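Local coordinates for heme utilization cystosolic carrier protein HutX (Pectobacterium carotovorum, PDB 2PH0) that probably carries heme in the cytosol as a member of the ChuX/HutX family of heme utilisation proteins, at residues Y24-L28 and F29-E33. Numbering follows the deposited sequence.
Sequences YNTSL and FAVVE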
loop_
_atom_site.group_PDB
_atom_site.type_symbol
_atom_site.label_atom_id
_atom_site.label_comp_id
_atom_site.label_asym_id
_atom_site.label_seq_id
_atom_site.Cartn_x
_atom_site.Cartn_y
_atom_site.Cartn_z
ATOM N N TYR B 24 -14.547 6.059 17.569
ATOM C CA TYR B 24 -15.256 7.328 17.529
ATOM C C TYR B 24 -15.954 7.574 16.197
ATOM O O TYR B 24 -16.411 8.687 15.923
ATOM C CB TYR B 24 -14.287 8.470 17.844
ATOM C CG TYR B 24 -14.022 8.600 19.324
ATOM C CD1 TYR B 24 -14.882 9.335 20.137
ATOM C CD2 TYR B 24 -12.964 7.919 19.925
ATOM C CE1 TYR B 24 -14.696 9.383 21.521
ATOM C CE2 TYR B 24 -12.772 7.957 21.304
ATOM C CZ TYR B 24 -13.643 8.689 22.095
ATOM O OH TYR B 24 -13.471 8.707 23.463
ATOM N N ASN B 25 -16.044 6.530 15.382
ATOM C CA ASN B 25 -16.699 6.615 14.081
ATOM C C ASN B 25 -16.295 7.849 13.286
ATOM O O ASN B 25 -17.138 8.570 12.753
ATOM C CB ASN B 25 -18.218 6.578 14.263
ATOM C CG ASN B 25 -18.722 5.194 14.642
ATOM O OD1 ASN B 25 -18.750 4.282 13.812
ATOM N ND2 ASN B 25 -19.109 5.027 15.902
ATOM N N THR B 26 -14.992 8.080 13.194
ATOM C CA THR B 26 -14.489 9.221 12.446
ATOM C C THR B 26 -13.244 8.806 11.667
ATOM O O THR B 26 -12.841 7.644 11.707
ATOM C CB THR B 26 -14.152 10.383 13.391
ATOM O OG1 THR B 26 -13.801 11.538 12.622
ATOM C CG2 THR B 26 -12.993 10.002 14.307
ATOM N N SER B 27 -12.638 9.753 10.962
ATOM C CA SER B 27 -11.451 9.461 10.165
ATOM C C SER B 27 -10.172 9.450 10.998
ATOM O O SER B 27 -10.154 9.898 12.149
ATOM C CB SER B 27 -11.304 10.492 9.045
ATOM O OG SER B 27 -11.015 11.778 9.579
ATOM N N LEU B 28 -9.106 8.924 10.400
ATOM C CA LEU B 28 -7.808 8.869 11.053
ATOM C C LEU B 28 -7.301 10.303 11.233
ATOM O O LEU B 28 -6.684 10.633 12.254
ATOM C CB LEU B 28 -6.813 8.079 10.195
ATOM C CG LEU B 28 -5.641 7.366 10.884
ATOM C CD1 LEU B 28 -4.568 7.059 9.848
ATOM C CD2 LEU B 28 -5.054 8.216 11.990
ATOM N N PHE B 29 -7.558 11.167 10.255
ATOM C CA PHE B 29 -7.086 12.542 10.384
ATOM C C PHE B 29 -7.749 13.250 11.557
ATOM O O PHE B 29 -7.119 14.061 12.240
ATOM C CB PHE B 29 -7.340 13.365 9.122
ATOM C CG PHE B 29 -6.818 14.779 9.224
ATOM C CD1 PHE B 29 -5.448 15.020 9.324
ATOM C CD2 PHE B 29 -7.693 15.861 9.266
ATOM C CE1 PHE B 29 -4.956 16.316 9.466
ATOM C CE2 PHE B 29 -7.210 17.164 9.406
ATOM C CZ PHE B 29 -5.839 17.390 9.506
ATOM N N ALA B 30 -9.025 12.953 11.777
ATOM C CA ALA B 30 -9.762 13.566 12.879
ATOM C C ALA B 30 -9.061 13.238 14.199
ATOM O O ALA B 30 -8.885 14.108 15.058
ATOM C CB ALA B 30 -11.205 13.056 12.895
ATOM N N VAL B 31 -8.649 11.983 14.349
ATOM C CA VAL B 31 -7.953 11.550 15.550
ATOM C C VAL B 31 -6.600 12.247 15.678
ATOM O O VAL B 31 -6.260 12.756 16.741
ATOM C CB VAL B 31 -7.732 10.020 15.543
ATOM C CG1 VAL B 31 -6.984 9.593 16.783
ATOM C CG2 VAL B 31 -9.074 9.314 15.469
ATOM N N VAL B 32 -5.835 12.284 14.588
ATOM C CA VAL B 32 -4.516 12.914 14.606
ATOM C C VAL B 32 -4.578 14.404 14.916
ATOM O O VAL B 32 -3.739 14.937 15.653
ATOM C CB VAL B 32 -3.799 12.674 13.263
ATOM C CG1 VAL B 32 -2.509 13.479 13.183
ATOM C CG2 VAL B 32 -3.501 11.187 13.126
ATOM N N GLU B 33 -5.588 15.063 14.358
ATOM C CA GLU B 33 -5.820 16.490 14.542
ATOM C C GLU B 33 -6.126 16.800 16.006
ATOM O O GLU B 33 -5.940 17.931 16.469
ATOM C CB GLU B 33 -6.998 16.898 13.651
ATOM C CG GLU B 33 -7.424 18.338 13.705
ATOM C CD GLU B 33 -8.470 18.642 12.648
ATOM O OE1 GLU B 33 -9.555 18.011 12.675
ATOM O OE2 GLU B 33 -8.202 19.505 11.785
#
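The Phe29 ring takes Glu33 CB on one face, 4.2 Å above its plane and offset toward the rim, while Phe29 CB sits 4.0 Å from Ser27 OG across the start of helix 28-33. Beyond the turn, the ring stacks with His107 and meets Phe126 edge-to-face. With CG anti to the backbone N (chi1 -178°), the ring is laid forward along the helix, alongside the next turn, bringing its face to Glu33 CB. Ser27 is the N-cap. With chi1 at 67°, its hydroxyl swings in over the first turn, where OG accepts a bond from Ala30 N at 3.2 Å and so satisfies an amide that has no preceding turn to bond to. The backbone takes over from there: Val31 N reaches Ser27 O in a weak bond of 3.4 Å, and Val32 N makes a straighter one to Leu28 O, 3.0 Å long with an N-H...O angle of 166°. Alongside that last bond the branches of Leu28 and Val32 touch, CD2 to CG2 at 3.5 Å. Before the cap, Thr26 lays OG1 tightly against Ala30 CB, at 3.0 Å, while its CG2 faces Val31 CG2. Asn25, with positive phi, is the C-prime residue of the Schellman motif closing helix 17-23, so one helix ends and the next is capped within a few residues. Val31 packs against Ile20 and Ala21 of that helix and Leu9 of helix 5-10, whereas Val32 turns to Cys40 and Leu42 of strand 40-44 and to Ala109 and Ile111 of strand 107-115, seating the helix between its helical neighbours and the six-stranded antiparallel sheet.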